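Local coordinates for unsaturated glucuronyl hydrolase (Streptococcus agalactiae, PDB 2ZZR), which hydrolyses unsaturated disaccharides of chondroitin, hyaluronan and heparin, releasing the unsaturated uronic acid, at residues V210-F222 / K231-W244. Residues are numbered along the deposited sequence; the frame is centred on the assembly and turned at random.
With SO4 (sulfate ion), chain B.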
loop_
_atom_site.group_PDB
_atom_site.type_symbol
_atom_site.label_atom_id
_atom_site.label_comp_id
_atom_site.label_asym_id
_atom_site.label_seq_id
_atom_site.Cartn_x
_atom_site.Cartn_y
_atom_site.Cartn_z
ATOM N N VAL A 210 -11.824 -10.886 -0.444
ATOM C CA VAL A 210 -11.609 -11.180 -1.853
ATOM C C VAL A 210 -12.813 -11.990 -2.331
ATOM O O VAL A 210 -13.201 -12.973 -1.691
ATOM C CB VAL A 210 -10.298 -11.970 -2.093
ATOM C CG1 VAL A 210 -10.070 -12.211 -3.587
ATOM C CG2 VAL A 210 -9.109 -11.221 -1.488
ATOM N N ARG A 211 -13.403 -11.560 -3.442
ATOM C CA ARG A 211 -14.617 -12.185 -3.979
ATOM C C ARG A 211 -14.300 -13.334 -4.940
ATOM O O ARG A 211 -13.180 -13.442 -5.442
ATOM C CB ARG A 211 -15.482 -11.135 -4.685
ATOM C CG ARG A 211 -15.835 -9.934 -3.815
ATOM C CD ARG A 211 -16.919 -9.071 -4.458
ATOM N NE ARG A 211 -18.227 -9.720 -4.399
ATOM C CZ ARG A 211 -19.382 -9.136 -4.715
ATOM N NH1 ARG A 211 -20.517 -9.823 -4.617
ATOM N NH2 ARG A 211 -19.409 -7.875 -5.130
ATOM N N ASP A 212 -15.302 -14.173 -5.210
ATOM C CA ASP A 212 -15.140 -15.331 -6.095
ATOM C C ASP A 212 -14.667 -14.985 -7.507
ATOM O O ASP A 212 -14.071 -15.826 -8.177
ATOM C CB ASP A 212 -16.440 -16.149 -6.169
ATOM C CG ASP A 212 -16.749 -16.889 -4.880
ATOM O OD1 ASP A 212 -16.051 -16.696 -3.860
ATOM O OD2 ASP A 212 -17.716 -17.678 -4.880
ATOM N N ASP A 213 -14.938 -13.758 -7.959
ATOM C CA ASP A 213 -14.526 -13.312 -9.289
ATOM C C ASP A 213 -13.163 -12.619 -9.276
ATOM O O ASP A 213 -12.746 -12.045 -10.279
ATOM C CB ASP A 213 -15.590 -12.394 -9.913
ATOM C CG ASP A 213 -15.793 -11.091 -9.139
ATOM O OD1 ASP A 213 -16.580 -10.248 -9.623
ATOM O OD2 ASP A 213 -15.195 -10.900 -8.053
ATOM N N SER A 214 -12.485 -12.699 -8.130
ATOM C CA SER A 214 -11.177 -12.068 -7.891
ATOM C C SER A 214 -11.223 -10.553 -7.652
ATOM O O SER A 214 -10.185 -9.926 -7.444
ATOM C CB SER A 214 -10.155 -12.429 -8.981
ATOM O OG SER A 214 -9.659 -13.746 -8.777
ATOM N N SER A 215 -12.420 -9.964 -7.671
ATOM C CA SER A 215 -12.559 -8.564 -7.271
ATOM C C SER A 215 -12.500 -8.454 -5.744
ATOM O O SER A 215 -12.499 -9.463 -5.034
ATOM C CB SER A 215 -13.853 -7.958 -7.824
ATOM O OG SER A 215 -14.977 -8.468 -7.136
ATOM N N ALA A 216 -12.450 -7.228 -5.234
ATOM C CA ALA A 216 -12.290 -7.013 -3.803
ATOM C C ALA A 216 -13.436 -6.208 -3.216
ATOM O O ALA A 216 -13.847 -5.200 -3.794
ATOM C CB ALA A 216 -10.966 -6.302 -3.529
ATOM N N PHE A 217 -13.945 -6.669 -2.075
ATOM C CA PHE A 217 -14.724 -5.824 -1.173
ATOM C C PHE A 217 -13.759 -4.864 -0.478
ATOM O O PHE A 217 -12.559 -5.125 -0.391
ATOM C CB PHE A 217 -15.414 -6.652 -0.088
ATOM C CG PHE A 217 -16.611 -7.426 -0.557
ATOM C CD1 PHE A 217 -16.642 -8.811 -0.432
ATOM C CD2 PHE A 217 -17.723 -6.775 -1.095
ATOM C CE1 PHE A 217 -17.759 -9.542 -0.844
ATOM C CE2 PHE A 217 -18.835 -7.497 -1.519
ATOM C CZ PHE A 217 -18.854 -8.881 -1.384
ATOM N N HIS A 218 -14.290 -3.756 0.024
ATOM C CA HIS A 218 -13.528 -2.863 0.890
ATOM C C HIS A 218 -13.569 -3.405 2.313
ATOM O O HIS A 218 -12.538 -3.512 2.983
ATOM C CB HIS A 218 -14.124 -1.445 0.825
ATOM C CG HIS A 218 -13.617 -0.515 1.885
ATOM N ND1 HIS A 218 -12.623 0.410 1.655
ATOM C CD2 HIS A 218 -13.987 -0.352 3.177
ATOM C CE1 HIS A 218 -12.390 1.091 2.762
ATOM N NE2 HIS A 218 -13.208 0.651 3.700
ATOM N N THR A 219 -14.777 -3.759 2.746
ATOM C CA THR A 219 -15.069 -4.138 4.120
ATOM C C THR A 219 -15.728 -5.515 4.150
ATOM O O THR A 219 -16.482 -5.868 3.236
ATOM C CB THR A 219 -16.032 -3.093 4.760
ATOM O OG1 THR A 219 -15.361 -1.836 4.892
ATOM C CG2 THR A 219 -16.512 -3.525 6.133
ATOM N N PHE A 220 -15.448 -6.292 5.194
ATOM C CA PHE A 220 -16.177 -7.540 5.408
ATOM C C PHE A 220 -16.565 -7.707 6.865
ATOM O O PHE A 220 -15.717 -7.648 7.750
ATOM C CB PHE A 220 -15.403 -8.771 4.909
ATOM C CG PHE A 220 -16.299 -9.916 4.539
ATOM C CD1 PHE A 220 -16.684 -10.109 3.218
ATOM C CD2 PHE A 220 -16.799 -10.768 5.516
ATOM C CE1 PHE A 220 -17.542 -11.155 2.870
ATOM C CE2 PHE A 220 -17.657 -11.813 5.183
ATOM C CZ PHE A 220 -18.030 -12.004 3.864
ATOM N N TYR A 221 -17.862 -7.921 7.091
ATOM C CA TYR A 221 -18.417 -8.056 8.434
ATOM C C TYR A 221 -18.460 -9.496 8.919
ATOM O O TYR A 221 -18.687 -10.417 8.139
ATOM C CB TYR A 221 -19.848 -7.504 8.469
ATOM C CG TYR A 221 -19.920 -6.001 8.444
ATOM C CD1 TYR A 221 -19.958 -5.306 7.235
ATOM C CD2 TYR A 221 -19.951 -5.273 9.633
ATOM C CE1 TYR A 221 -20.029 -3.911 7.215
ATOM C CE2 TYR A 221 -20.022 -3.879 9.621
ATOM C CZ TYR A 221 -20.057 -3.212 8.416
ATOM O OH TYR A 221 -20.124 -1.838 8.401
ATOM N N PHE A 222 -18.269 -9.662 10.220
ATOM C CA PHE A 222 -18.368 -10.958 10.881
ATOM C C PHE A 222 -19.396 -10.891 12.003
ATOM O O PHE A 222 -19.763 -9.803 12.457
ATOM C CB PHE A 222 -17.003 -11.378 11.431
ATOM C CG PHE A 222 -15.996 -11.684 10.361
ATOM C CD1 PHE A 222 -15.308 -10.656 9.712
ATOM C CD2 PHE A 222 -15.743 -12.998 9.987
ATOM C CE1 PHE A 222 -14.383 -10.938 8.710
ATOM C CE2 PHE A 222 -14.817 -13.291 8.982
ATOM C CZ PHE A 222 -14.137 -12.254 8.341
ATOM N N LYS A 231 -21.182 -10.546 5.603
ATOM C CA LYS A 231 -21.324 -9.891 4.304
ATOM C C LYS A 231 -20.209 -8.899 4.012
ATOM O O LYS A 231 -19.611 -8.319 4.913
ATOM C CB LYS A 231 -22.690 -9.203 4.167
ATOM C CG LYS A 231 -23.032 -8.209 5.275
ATOM C CD LYS A 231 -24.510 -7.810 5.229
ATOM C CE LYS A 231 -25.442 -8.973 5.598
ATOM N NZ LYS A 231 -25.339 -9.395 7.030
ATOM N N GLY A 232 -19.920 -8.742 2.723
ATOM C CA GLY A 232 -18.943 -7.766 2.257
ATOM C C GLY A 232 -19.631 -6.494 1.799
ATOM O O GLY A 232 -20.776 -6.529 1.341
ATOM N N VAL A 233 -18.931 -5.371 1.931
ATOM C CA VAL A 233 -19.444 -4.069 1.500
ATOM C C VAL A 233 -18.413 -3.373 0.606
ATOM O O VAL A 233 -17.239 -3.260 0.978
ATOM C CB VAL A 233 -19.813 -3.158 2.711
ATOM C CG1 VAL A 233 -20.429 -1.847 2.236
ATOM C CG2 VAL A 233 -20.778 -3.871 3.656
ATOM N N THR A 234 -18.866 -2.915 -0.565
ATOM C CA THR A 234 -18.015 -2.260 -1.569
ATOM C C THR A 234 -17.923 -0.738 -1.375
ATOM O O THR A 234 -18.406 0.051 -2.206
ATOM C CB THR A 234 -18.483 -2.572 -3.014
ATOM O OG1 THR A 234 -19.836 -2.132 -3.186
ATOM C CG2 THR A 234 -18.394 -4.066 -3.309
ATOM N N ARG A 235 -17.274 -0.338 -0.288
ATOM C CA ARG A 235 -17.129 1.069 0.087
ATOM C C ARG A 235 -16.062 1.795 -0.752
ATOM O O ARG A 235 -15.060 1.199 -1.150
ATOM C CB ARG A 235 -16.812 1.156 1.586
ATOM C CG ARG A 235 -16.577 2.550 2.143
ATOM C CD ARG A 235 -16.425 2.504 3.655
ATOM N NE ARG A 235 -15.595 3.597 4.157
ATOM C CZ ARG A 235 -16.046 4.805 4.485
ATOM N NH1 ARG A 235 -17.334 5.101 4.369
ATOM N NH2 ARG A 235 -15.199 5.723 4.930
ATOM N N GLN A 236 -16.300 3.078 -1.023
ATOM C CA GLN A 236 -15.347 3.938 -1.728
ATOM C C GLN A 236 -15.398 3.824 -3.253
ATOM O O GLN A 236 -14.829 4.662 -3.957
ATOM C CB GLN A 236 -13.918 3.748 -1.196
ATOM C CG GLN A 236 -13.705 4.374 0.183
ATOM C CD GLN A 236 -12.244 4.567 0.549
ATOM O OE1 GLN A 236 -11.495 5.257 -0.147
ATOM N NE2 GLN A 236 -11.841 3.978 1.666
ATOM N N GLY A 237 -16.097 2.812 -3.761
ATOM C CA GLY A 237 -16.271 2.650 -5.203
ATOM C C GLY A 237 -17.450 3.459 -5.715
ATOM O O GLY A 237 -18.238 3.975 -4.924
ATOM N N TYR A 238 -17.572 3.558 -7.037
ATOM C CA TYR A 238 -18.637 4.340 -7.677
ATOM C C TYR A 238 -20.038 3.854 -7.300
ATOM O O TYR A 238 -20.897 4.654 -6.911
ATOM C CB TYR A 238 -18.458 4.328 -9.198
ATOM C CG TYR A 238 -19.467 5.171 -9.953
ATOM C CD1 TYR A 238 -19.388 6.562 -9.943
ATOM C CD2 TYR A 238 -20.498 4.571 -10.683
ATOM C CE1 TYR A 238 -20.309 7.343 -10.641
ATOM C CE2 TYR A 238 -21.426 5.343 -11.385
ATOM C CZ TYR A 238 -21.322 6.728 -11.357
ATOM O OH TYR A 238 -22.229 7.504 -12.046
ATOM N N SER A 239 -20.256 2.548 -7.414
ATOM C CA SER A 239 -21.559 1.946 -7.145
ATOM C C SER A 239 -21.391 0.559 -6.528
ATOM O O SER A 239 -20.269 0.072 -6.387
ATOM C CB SER A 239 -22.382 1.859 -8.436
ATOM O OG SER A 239 -21.819 0.935 -9.353
ATOM N N ASP A 240 -22.510 -0.070 -6.169
ATOM C CA ASP A 240 -22.501 -1.416 -5.593
ATOM C C ASP A 240 -21.971 -2.455 -6.572
ATOM O O ASP A 240 -21.495 -3.516 -6.160
ATOM C CB ASP A 240 -23.911 -1.827 -5.152
ATOM C CG ASP A 240 -24.487 -0.914 -4.087
ATOM O OD1 ASP A 240 -25.732 -0.883 -3.961
ATOM O OD2 ASP A 240 -23.712 -0.231 -3.381
ATOM N N GLU A 241 -22.065 -2.145 -7.863
ATOM C CA GLU A 241 -21.679 -3.072 -8.924
ATOM C C GLU A 241 -20.287 -2.771 -9.477
ATOM O O GLU A 241 -19.805 -3.471 -10.371
ATOM C CB GLU A 241 -22.714 -3.045 -10.060
ATOM C CG GLU A 241 -24.080 -3.648 -9.703
ATOM C CD GLU A 241 -24.866 -2.802 -8.712
ATOM O OE1 GLU A 241 -24.902 -1.561 -8.873
ATOM O OE2 GLU A 241 -25.454 -3.375 -7.770
ATOM N N SER A 242 -19.643 -1.734 -8.937
ATOM C CA SER A 242 -18.361 -1.265 -9.454
ATOM C C SER A 242 -17.158 -1.931 -8.767
ATOM O O SER A 242 -17.326 -2.854 -7.955
ATOM C CB SER A 242 -18.271 0.264 -9.379
ATOM O OG SER A 242 -18.170 0.710 -8.039
ATOM N N SER A 243 -15.959 -1.445 -9.095
ATOM C CA SER A 243 -14.718 -2.050 -8.619
ATOM C C SER A 243 -13.678 -0.992 -8.244
ATOM O O SER A 243 -12.888 -0.558 -9.081
ATOM C CB SER A 243 -14.158 -2.998 -9.682
ATOM O OG SER A 243 -13.162 -3.837 -9.134
ATOM N N TRP A 244 -13.692 -0.581 -6.979
ATOM C CA TRP A 244 -12.776 0.440 -6.462
ATOM C C TRP A 244 -11.322 0.023 -6.698
ATOM O O TRP A 244 -10.910 -1.048 -6.267
ATOM C CB TRP A 244 -13.060 0.654 -4.978
ATOM C CG TRP A 244 -12.141 1.602 -4.262
ATOM C CD1 TRP A 244 -11.809 2.878 -4.635
ATOM C CD2 TRP A 244 -11.475 1.359 -3.021
ATOM N NE1 TRP A 244 -10.964 3.434 -3.704
ATOM C CE2 TRP A 244 -10.740 2.523 -2.705
ATOM C CE3 TRP A 244 -11.425 0.267 -2.143
ATOM C CZ2 TRP A 244 -9.955 2.624 -1.548
ATOM C CZ3 TRP A 244 -10.645 0.368 -0.994
ATOM C CH2 TRP A 244 -9.920 1.540 -0.709
HETATM S S SO4 B . -18.862 -13.304 -3.316
HETATM O O1 SO4 B . -19.595 -14.360 -2.626
HETATM O O2 SO4 B . -17.860 -13.907 -4.186
HETATM O O3 SO4 B . -19.784 -12.493 -4.110
HETATM O O4 SO4 B . -18.195 -12.458 -2.331
HETATM O O HOH W 1 -21.780 -6.262 -5.676
HETATM O O HOH W 2 -16.545 -6.001 -7.334
HETATM O O HOH W 3 -12.077 -2.877 -4.942
HETATM O O HOH W 4 -12.325 -4.846 -7.006
HETATM O O HOH W 5 -15.726 -4.393 -5.430
#
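Phe217 lies flat against Gly232, whose CA sits 3.5 Å from the ring centroid of Phe217 and only 3° off its normal; a CB on Gly232 would run into Phe217 CD1, so a residue with no side chain suits the place. From CB, which comes no closer than 4.0 Å to Val233 O, the ring is swung beside its own backbone N (chi1 -75°). CG and CD1 meet Gly232 CA, CD2 touches the backbone between Gly232 and Val233 and Thr234 CG2, CE2 rests on the Gly232 carbonyl, and CE1 and CZ reach the sulfate. The opposite face carries Arg211 CD.

In the hairpin of strands 219-222 and 229-233, His218 and Thr219 together face Val233, a classic beta bulge: both N-H groups donate to Val233 O, His218 at the more bent angle, while Val233 N returns a bond of 2.8 Å to Thr219 O. Just beyond strand 229-233, Arg235 CB packs over one face of the His218 ring.

Gly232 and Thr234 probably bind substrate; the Phe217 ring touching both, with Val233 pinned between them, probably steadies their backbone. Arg211 NE and NH1 donate to sulfate O3 and Asp212 N to O2, so this site can bind an anion, though the sulfate probably comes from the crystallisation liquor.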